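PDB 1E6Y: methyl-coenzyme M reductase I beta subunit from Methanosarcina barkeri, which forms part of the nickel-porphinoid enzyme that makes methane in the last step of methanogenesis, joining coenzyme M to coenzyme B as a heterodisulfide. Local coordinates for residues Q322-T327 and V354-F359; E350-G355 and V377-S382. All coordinates share one frame; numbering follows the deposited sequence.

Contact 1: Q322-T327 and V354-F359; sequences QNVSST and VGFSFF. With COM (1-thioethanesulfonic acid), chain N; TP7 (Coenzyme B), chain M.
S325 lays its CB over one face of the F356 ring, 3.8 Å from the ring centroid to CB, a CH-pi contact displaced toward the CD1 rim. The next residue back, V324, meets the same ring obliquely at its far end, CG1 lying 3.5 Å from F356 CE1. F356 extends this far because its CG is anti to the backbone N (chi1 174°). Beside the ring, S357 OG packs 3.2 Å from S325 CB; its hydrogen bond goes back to A353 O, one turn earlier in its own helix. The frame is a nearly antiparallel helix pair, the start of 323-339 against the end of 348-358, the axes of the two short segments 8.2 Å apart and at 152°; the small serines sit where the backbones come nearest. F358 lines both the coenzyme M and the coenzyme B pocket, F359 that of coenzyme B. COM O2S lies in plane at the CD1-CE1 edge of the F358 ring, 3.3 Å from each of these carbons, and F358 CE2 is 3.9 Å from the coenzyme B thiol sulfur, TP7 S7. F359 is sandwiched, TP7 CG over one face and F358 CD2 over the opposite one. D113 of the gamma subunit is hydrogen-bonded to S326 OG and Q322 NE2. On the other segment, F372 of the same chain meets the F356 ring edge-to-face.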
ATOM      1  N   GLN E 322       1.110  18.396 -25.967  1.00  9.09           N
ATOM      2  CA  GLN E 322       1.378  16.976 -26.208  1.00  9.20           C
ATOM      3  C   GLN E 322       2.665  16.719 -26.986  1.00  9.25           C
ATOM      4  O   GLN E 322       3.257  15.644 -26.867  1.00  9.80           O
ATOM      5  CB  GLN E 322       0.202  16.324 -26.936  1.00  9.10           C
ATOM      6  CG  GLN E 322       0.075  16.716 -28.401  1.00  9.30           C
ATOM      7  CD  GLN E 322      -1.181  16.162 -29.027  1.00 10.15           C
ATOM      8  OE1 GLN E 322      -2.282  16.640 -28.761  1.00 10.44           O
ATOM      9  NE2 GLN E 322      -1.030  15.119 -29.831  1.00  9.60           N
ATOM     10  N   ASN E 323       3.130  17.727 -27.723  1.00  9.19           N
ATOM     11  CA  ASN E 323       4.321  17.591 -28.560  1.00  9.60           C
ATOM     12  C   ASN E 323       5.594  17.351 -27.748  1.00  9.11           C
ATOM     13  O   ASN E 323       6.605  16.907 -28.290  1.00  8.99           O
ATOM     14  CB  ASN E 323       4.508  18.837 -29.433  1.00 10.00           C
ATOM     15  CG  ASN E 323       3.377  19.036 -30.421  1.00 11.01           C
ATOM     16  OD1 ASN E 323       2.452  18.229 -30.498  1.00 11.14           O
ATOM     17  ND2 ASN E 323       3.433  20.132 -31.170  1.00 11.23           N
ATOM     18  N   VAL E 324       5.532  17.629 -26.449  1.00  8.44           N
ATOM     19  CA  VAL E 324       6.707  17.519 -25.588  1.00  8.46           C
ATOM     20  C   VAL E 324       7.234  16.089 -25.431  1.00  8.60           C
ATOM     21  O   VAL E 324       8.445  15.884 -25.364  1.00  8.91           O
ATOM     22  CB  VAL E 324       6.440  18.126 -24.183  1.00  7.64           C
ATOM     23  CG1 VAL E 324       5.420  17.288 -23.415  1.00  8.66           C
ATOM     24  CG2 VAL E 324       7.739  18.234 -23.405  1.00  8.63           C
ATOM     25  N   SER E 325       6.341  15.100 -25.400  1.00  8.74           N
ATOM     26  CA  SER E 325       6.778  13.723 -25.169  1.00  9.31           C
ATOM     27  C   SER E 325       7.624  13.200 -26.325  1.00  9.46           C
ATOM     28  O   SER E 325       8.705  12.648 -26.113  1.00  9.19           O
ATOM     29  CB  SER E 325       5.580  12.794 -24.913  1.00  8.85           C
ATOM     30  OG  SER E 325       4.682  12.756 -26.007  1.00  9.71           O
ATOM     31  N   SER E 326       7.184  13.477 -27.550  1.00  9.93           N
ATOM     32  CA  SER E 326       7.920  13.055 -28.738  1.00 10.70           C
ATOM     33  C   SER E 326       9.152  13.929 -28.973  1.00 10.42           C
ATOM     34  O   SER E 326      10.167  13.456 -29.487  1.00 11.42           O
ATOM     35  CB  SER E 326       7.007  13.093 -29.967  1.00 10.92           C
ATOM     36  OG  SER E 326       6.376  14.354 -30.094  1.00 13.13           O
ATOM     37  N   THR E 327       9.074  15.192 -28.557  1.00 10.39           N
ATOM     38  CA  THR E 327      10.204  16.112 -28.680  1.00  9.68           C
ATOM     39  C   THR E 327      11.398  15.632 -27.856  1.00  8.88           C
ATOM     40  O   THR E 327      12.520  15.583 -28.352  1.00  8.52           O
ATOM     41  CB  THR E 327       9.826  17.538 -28.223  1.00  9.53           C
ATOM     42  OG1 THR E 327       8.802  18.062 -29.078  1.00  9.93           O
ATOM     43  CG2 THR E 327      11.034  18.450 -28.280  1.00 10.03           C
ATOM     44  N   VAL E 354      10.059   7.954 -24.014  1.00  7.36           N
ATOM     45  CA  VAL E 354       9.402   6.789 -24.610  1.00  7.88           C
ATOM     46  C   VAL E 354       8.160   6.400 -23.801  1.00  7.95           C
ATOM     47  O   VAL E 354       7.051   6.352 -24.341  1.00  7.66           O
ATOM     48  CB  VAL E 354      10.368   5.580 -24.697  1.00  7.21           C
ATOM     49  CG1 VAL E 354       9.613   4.324 -25.102  1.00  8.32           C
ATOM     50  CG2 VAL E 354      11.471   5.866 -25.710  1.00  7.87           C
ATOM     51  N   GLY E 355       8.336   6.231 -22.492  1.00  7.41           N
ATOM     52  CA  GLY E 355       7.215   5.872 -21.639  1.00  8.13           C
ATOM     53  C   GLY E 355       6.217   7.003 -21.475  1.00  8.16           C
ATOM     54  O   GLY E 355       5.009   6.776 -21.417  1.00  8.27           O
ATOM     55  N   PHE E 356       6.736   8.226 -21.413  1.00  8.35           N
ATOM     56  CA  PHE E 356       5.922   9.432 -21.302  1.00  8.38           C
ATOM     57  C   PHE E 356       5.027   9.600 -22.534  1.00  8.66           C
ATOM     58  O   PHE E 356       3.833   9.867 -22.395  1.00  9.37           O
ATOM     59  CB  PHE E 356       6.852  10.641 -21.105  1.00  8.71           C
ATOM     60  CG  PHE E 356       6.157  11.978 -21.108  1.00  8.40           C
ATOM     61  CD1 PHE E 356       6.826  13.108 -21.573  1.00  8.00           C
ATOM     62  CD2 PHE E 356       4.854  12.122 -20.640  1.00  8.57           C
ATOM     63  CE1 PHE E 356       6.208  14.357 -21.576  1.00  8.62           C
ATOM     64  CE2 PHE E 356       4.225  13.366 -20.644  1.00  9.40           C
ATOM     65  CZ  PHE E 356       4.904  14.484 -21.113  1.00  9.27           C
ATOM     66  N   SER E 357       5.572   9.344 -23.723  1.00  8.56           N
ATOM     67  CA  SER E 357       4.768   9.354 -24.950  1.00  8.49           C
ATOM     68  C   SER E 357       3.653   8.305 -24.871  1.00  8.55           C
ATOM     69  O   SER E 357       2.477   8.616 -25.047  1.00  8.88           O
ATOM     70  CB  SER E 357       5.646   9.074 -26.176  1.00  9.03           C
ATOM     71  OG  SER E 357       6.580  10.118 -26.393  1.00  9.97           O
ATOM     72  N   PHE E 358       4.034   7.079 -24.527  1.00  7.87           N
ATOM     73  CA  PHE E 358       3.089   5.982 -24.354  1.00  8.33           C
ATOM     74  C   PHE E 358       1.964   6.345 -23.384  1.00  8.66           C
ATOM     75  O   PHE E 358       0.783   6.242 -23.725  1.00  7.65           O
ATOM     76  CB  PHE E 358       3.850   4.750 -23.859  1.00  8.74           C
ATOM     77  CG  PHE E 358       2.972   3.620 -23.402  1.00  8.57           C
ATOM     78  CD1 PHE E 358       2.043   3.044 -24.263  1.00  8.78           C
ATOM     79  CD2 PHE E 358       3.143   3.069 -22.134  1.00  8.74           C
ATOM     80  CE1 PHE E 358       1.302   1.936 -23.869  1.00  9.81           C
ATOM     81  CE2 PHE E 358       2.407   1.957 -21.730  1.00  9.41           C
ATOM     82  CZ  PHE E 358       1.487   1.390 -22.599  1.00 10.08           C
ATOM     83  N   PHE E 359       2.337   6.845 -22.207  1.00  8.47           N
ATOM     84  CA  PHE E 359       1.366   7.149 -21.160  1.00  8.20           C
ATOM     85  C   PHE E 359       0.708   8.518 -21.306  1.00  8.54           C
ATOM     86  O   PHE E 359      -0.058   8.937 -20.441  1.00  9.14           O
ATOM     87  CB  PHE E 359       2.017   7.019 -19.783  1.00  8.70           C
ATOM     88  CG  PHE E 359       2.039   5.612 -19.254  1.00  7.90           C
ATOM     89  CD1 PHE E 359       3.237   4.914 -19.139  1.00  7.99           C
ATOM     90  CD2 PHE E 359       0.857   4.982 -18.875  1.00  8.28           C
ATOM     91  CE1 PHE E 359       3.260   3.610 -18.647  1.00  8.16           C
ATOM     92  CE2 PHE E 359       0.865   3.678 -18.384  1.00  8.11           C
ATOM     93  CZ  PHE E 359       2.070   2.989 -18.270  1.00  7.54           C
TER
HETATM   94  C1  COM N5572       0.677  -1.490 -26.768  1.00 16.04           C
HETATM   95  C2  COM N5572      -0.039  -0.167 -26.475  1.00 17.71           C
HETATM   96  S1  COM N5572      -0.266  -2.852 -26.076  1.00 17.26           S
HETATM   97  S2  COM N5572       0.543   1.149 -27.552  1.00 18.12           S
HETATM   98  O1S COM N5572       2.030   1.024 -27.683  1.00 16.87           O
HETATM   99  O2S COM N5572       0.181   2.489 -26.931  1.00 17.59           O
HETATM  100  O3S COM N5572      -0.109   1.026 -28.901  1.00 17.86           O
HETATM  101  N   TP7 M5571      -0.048   2.189 -14.552  1.00  9.32           N
HETATM  102  P   TP7 M5571      -1.421   6.356 -13.480  1.00  8.41           P
HETATM  103  O1P TP7 M5571      -0.757   7.419 -14.263  1.00  8.34           O
HETATM  104  O2P TP7 M5571      -1.121   6.494 -12.037  1.00  8.15           O
HETATM  105  O3P TP7 M5571      -2.900   6.381 -13.724  1.00  8.58           O
HETATM  106  O4P TP7 M5571      -0.830   4.914 -14.021  1.00  7.84           O
HETATM  107  CB  TP7 M5571       0.412   4.440 -13.699  1.00  9.27           C
HETATM  108  C   TP7 M5571      -0.641   2.762 -12.215  1.00  9.45           C
HETATM  109  O   TP7 M5571      -1.824   2.435 -12.482  1.00  8.80           O
HETATM  110  OXT TP7 M5571      -0.218   2.930 -11.044  1.00  8.83           O
HETATM  111  CA  TP7 M5571       0.340   2.958 -13.407  1.00  8.83           C
HETATM  112  CG  TP7 M5571       1.346   4.729 -14.874  1.00  8.04           C
HETATM  113  O1  TP7 M5571       2.057   1.433 -14.997  1.00  9.47           O
HETATM  114  C1  TP7 M5571       0.815   1.238 -15.123  1.00  9.21           C
HETATM  115  C2  TP7 M5571       0.255   0.160 -15.803  1.00 10.17           C
HETATM  116  C3  TP7 M5571       1.206  -0.872 -16.424  1.00  9.16           C
HETATM  117  C4  TP7 M5571       0.680  -2.161 -17.116  1.00 10.08           C
HETATM  118  C5  TP7 M5571      -0.095  -1.760 -18.403  1.00  9.16           C
HETATM  119  C6  TP7 M5571       0.880  -1.241 -19.505  1.00 10.36           C
HETATM  120  C7  TP7 M5571       1.913  -2.271 -19.812  1.00 11.26           C
HETATM  121  S7  TP7 M5571       3.150  -1.852 -21.076  1.00 12.50           S

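Contact 2: E350-G355 and V377-S382; sequences EGTAVG and VVTRHS. With TP7 (Coenzyme B), chain M.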
ATOM      1  N   GLU E 350      15.587  10.303 -23.258  1.00  8.23           N
ATOM      2  CA  GLU E 350      14.936   9.556 -24.331  1.00  8.14           C
ATOM      3  C   GLU E 350      14.061   8.445 -23.760  1.00  7.57           C
ATOM      4  O   GLU E 350      12.912   8.286 -24.168  1.00  7.83           O
ATOM      5  CB  GLU E 350      15.983   8.954 -25.266  1.00  8.36           C
ATOM      6  CG  GLU E 350      15.403   8.331 -26.517  1.00  9.65           C
ATOM      7  CD  GLU E 350      16.440   7.605 -27.353  1.00 10.11           C
ATOM      8  OE1 GLU E 350      16.059   6.635 -28.040  1.00 10.10           O
ATOM      9  OE2 GLU E 350      17.624   8.009 -27.340  1.00  9.43           O
ATOM     10  N   GLY E 351      14.602   7.712 -22.788  1.00  7.89           N
ATOM     11  CA  GLY E 351      13.866   6.638 -22.147  1.00  8.12           C
ATOM     12  C   GLY E 351      12.624   7.136 -21.435  1.00  9.07           C
ATOM     13  O   GLY E 351      11.530   6.608 -21.649  1.00  7.99           O
ATOM     14  N   THR E 352      12.783   8.172 -20.613  1.00  7.69           N
ATOM     15  CA  THR E 352      11.644   8.811 -19.964  1.00  8.57           C
ATOM     16  C   THR E 352      10.600   9.215 -21.005  1.00  8.25           C
ATOM     17  O   THR E 352       9.415   8.922 -20.845  1.00  8.89           O
ATOM     18  CB  THR E 352      12.079  10.066 -19.174  1.00  8.88           C
ATOM     19  OG1 THR E 352      12.981   9.686 -18.129  1.00  9.52           O
ATOM     20  CG2 THR E 352      10.871  10.761 -18.555  1.00  9.04           C
ATOM     21  N   ALA E 353      11.072   9.741 -22.133  1.00  8.35           N
ATOM     22  CA  ALA E 353      10.191  10.239 -23.184  1.00  7.59           C
ATOM     23  C   ALA E 353       9.435   9.124 -23.901  1.00  8.28           C
ATOM     24  O   ALA E 353       8.316   9.333 -24.364  1.00  7.91           O
ATOM     25  CB  ALA E 353      10.987  11.053 -24.184  1.00  8.02           C
ATOM     26  N   VAL E 354      10.059   7.954 -24.014  1.00  7.36           N
ATOM     27  CA  VAL E 354       9.402   6.789 -24.610  1.00  7.88           C
ATOM     28  C   VAL E 354       8.160   6.400 -23.801  1.00  7.95           C
ATOM     29  O   VAL E 354       7.051   6.352 -24.341  1.00  7.66           O
ATOM     30  CB  VAL E 354      10.368   5.580 -24.697  1.00  7.21           C
ATOM     31  CG1 VAL E 354       9.613   4.324 -25.102  1.00  8.32           C
ATOM     32  CG2 VAL E 354      11.471   5.866 -25.710  1.00  7.87           C
ATOM     33  N   GLY E 355       8.336   6.231 -22.492  1.00  7.41           N
ATOM     34  CA  GLY E 355       7.215   5.872 -21.639  1.00  8.13           C
ATOM     35  C   GLY E 355       6.217   7.003 -21.475  1.00  8.16           C
ATOM     36  O   GLY E 355       5.009   6.776 -21.417  1.00  8.27           O
ATOM     37  N   VAL E 377       5.568   7.726 -11.663  1.00  7.92           N
ATOM     38  CA  VAL E 377       6.251   6.501 -12.080  1.00  7.30           C
ATOM     39  C   VAL E 377       6.723   6.559 -13.535  1.00  7.90           C
ATOM     40  O   VAL E 377       7.743   5.963 -13.886  1.00  7.95           O
ATOM     41  CB  VAL E 377       5.348   5.252 -11.884  1.00  7.66           C
ATOM     42  CG1 VAL E 377       4.175   5.271 -12.863  1.00  7.15           C
ATOM     43  CG2 VAL E 377       6.169   3.984 -12.053  1.00  8.01           C
ATOM     44  N   VAL E 378       6.028   7.344 -14.355  1.00  7.39           N
ATOM     45  CA  VAL E 378       6.347   7.438 -15.777  1.00  7.53           C
ATOM     46  C   VAL E 378       7.517   8.380 -16.056  1.00  7.90           C
ATOM     47  O   VAL E 378       8.332   8.121 -16.941  1.00  8.40           O
ATOM     48  CB  VAL E 378       5.119   7.910 -16.586  1.00  6.98           C
ATOM     49  CG1 VAL E 378       5.463   8.023 -18.066  1.00  7.79           C
ATOM     50  CG2 VAL E 378       3.965   6.943 -16.382  1.00  7.68           C
ATOM     51  N   THR E 379       7.620   9.453 -15.274  1.00  7.94           N
ATOM     52  CA  THR E 379       8.514  10.555 -15.624  1.00  7.54           C
ATOM     53  C   THR E 379       9.580  10.882 -14.574  1.00  7.54           C
ATOM     54  O   THR E 379      10.221  11.933 -14.646  1.00  8.20           O
ATOM     55  CB  THR E 379       7.708  11.836 -15.935  1.00  7.52           C
ATOM     56  OG1 THR E 379       6.695  12.020 -14.937  1.00  6.79           O
ATOM     57  CG2 THR E 379       7.049  11.735 -17.305  1.00  7.79           C
ATOM     58  N   ARG E 380       9.816   9.956 -13.647  1.00  7.47           N
ATOM     59  CA  ARG E 380      10.826  10.119 -12.630  1.00  7.49           C
ATOM     60  C   ARG E 380      12.246   9.836 -13.107  1.00  8.15           C
ATOM     61  O   ARG E 380      13.218  10.139 -12.422  1.00  8.29           O
ATOM     62  CB  ARG E 380      10.553   9.204 -11.421  1.00  7.87           C
ATOM     63  CG  ARG E 380      10.490   7.714 -11.757  1.00  7.29           C
ATOM     64  CD  ARG E 380      10.285   6.953 -10.445  1.00  7.18           C
ATOM     65  NE  ARG E 380      11.485   6.886  -9.635  1.00  7.86           N
ATOM     66  CZ  ARG E 380      11.651   6.158  -8.552  1.00  8.57           C
ATOM     67  NH1 ARG E 380      12.783   6.131  -7.886  1.00  8.27           N
ATOM     68  NH2 ARG E 380      10.634   5.404  -8.093  1.00  8.04           N
ATOM     69  N   HIS E 381      12.378   9.155 -14.237  1.00  7.89           N
ATOM     70  CA  HIS E 381      13.607   8.416 -14.515  1.00  7.72           C
ATOM     71  C   HIS E 381      14.828   9.274 -14.804  1.00  8.09           C
ATOM     72  O   HIS E 381      15.914   9.000 -14.289  1.00  8.78           O
ATOM     73  CB  HIS E 381      13.361   7.437 -15.652  1.00  7.63           C
ATOM     74  CG  HIS E 381      12.127   6.616 -15.461  1.00  7.49           C
ATOM     75  ND1 HIS E 381      12.063   5.582 -14.547  1.00  8.21           N
ATOM     76  CD2 HIS E 381      10.869   6.787 -15.922  1.00  7.70           C
ATOM     77  CE1 HIS E 381      10.818   5.162 -14.454  1.00  8.14           C
ATOM     78  NE2 HIS E 381      10.069   5.874 -15.277  1.00  7.89           N
ATOM     79  N   SER E 382      14.643  10.331 -15.588  1.00  8.41           N
ATOM     80  CA  SER E 382      15.724  11.272 -15.857  1.00  8.96           C
ATOM     81  C   SER E 382      16.018  12.117 -14.621  1.00  8.57           C
ATOM     82  O   SER E 382      15.120  12.423 -13.834  1.00  9.02           O
ATOM     83  CB  SER E 382      15.363  12.181 -17.034  1.00  9.60           C
ATOM     84  OG  SER E 382      16.385  13.137 -17.269  1.00 10.85           O
TER
HETATM   85  N   TP7 M5571      -0.048   2.189 -14.552  1.00  9.32           N
HETATM   86  P   TP7 M5571      -1.421   6.356 -13.480  1.00  8.41           P
HETATM   87  O1P TP7 M5571      -0.757   7.419 -14.263  1.00  8.34           O
HETATM   88  O2P TP7 M5571      -1.121   6.494 -12.037  1.00  8.15           O
HETATM   89  O3P TP7 M5571      -2.900   6.381 -13.724  1.00  8.58           O
HETATM   90  O4P TP7 M5571      -0.830   4.914 -14.021  1.00  7.84           O
HETATM   91  CB  TP7 M5571       0.412   4.440 -13.699  1.00  9.27           C
HETATM   92  C   TP7 M5571      -0.641   2.762 -12.215  1.00  9.45           C
HETATM   93  O   TP7 M5571      -1.824   2.435 -12.482  1.00  8.80           O
HETATM   94  OXT TP7 M5571      -0.218   2.930 -11.044  1.00  8.83           O
HETATM   95  CA  TP7 M5571       0.340   2.958 -13.407  1.00  8.83           C
HETATM   96  CG  TP7 M5571       1.346   4.729 -14.874  1.00  8.04           C
HETATM   97  O1  TP7 M5571       2.057   1.433 -14.997  1.00  9.47           O
HETATM   98  C1  TP7 M5571       0.815   1.238 -15.123  1.00  9.21           C
HETATM   99  C2  TP7 M5571       0.255   0.160 -15.803  1.00 10.17           C
HETATM  100  C3  TP7 M5571       1.206  -0.872 -16.424  1.00  9.16           C
HETATM  101  C4  TP7 M5571       0.680  -2.161 -17.116  1.00 10.08           C
HETATM  102  C5  TP7 M5571      -0.095  -1.760 -18.403  1.00  9.16           C
HETATM  103  C6  TP7 M5571       0.880  -1.241 -19.505  1.00 10.36           C
HETATM  104  C7  TP7 M5571       1.913  -2.271 -19.812  1.00 11.26           C
HETATM  105  S7  TP7 M5571       3.150  -1.852 -21.076  1.00 12.50           S
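T352 turns its two branches to different parts of the 377-382 loop. Its OG1, anti to the carbonyl carbon (chi1 -62°), lies 3.1 Å from S382 N in a weak, bent hydrogen bond with an N-H...O angle of 127°, and is also bonded to K348 O within the helix. H381 CB packs 3.4 Å from the same oxygen. The methyl CG2 faces the other way along the loop, against T379, 3.8 Å from its CA and nearly as close to its CG2. One turn on, where G355 has no side chain, V378 CG1 settles against the backbone, 3.6 Å from G355 O; the other V378 branch, CG2, touches coenzyme B at TP7 CG, which V377 CG1 also meets. The H381 ring has V378 O in plane at its edge and R380 CG over one face; its ND1 is hydrogen-bonded to a polar side chain of another subunit, its NE2 weakly to V377 O. An alanine in place of T352 would probably cost S382 N this weak acceptor and open a gap beside T379 where the methyl had packed. The contact lays the loop leading to helix 387-395 against helix 348-358, whose A353 and V354 pack on helix 323-339.

Overall arrangement
Helix 348-358 is common to both contacts, which share V354 and G355 and have centres about 9 Å apart. Contact 1 sets its C-terminal end against helix 323-339; contact 2 lays the 377-382 loop along it. They meet directly at F356, with V378 CG1 3.6 Å from F356 CA and T379 CG2 3.9 Å from F356 CG, and again where V378 CG2 comes 3.5 Å from F359 CD1. Both reach coenzyme B: F358 lies by its thiol, F359 by the amide and, with V377 and V378, the threonine methyl. Of the two, contact 1 also touches coenzyme M, and factor 430 lies about 11 Å from the S357 side chain.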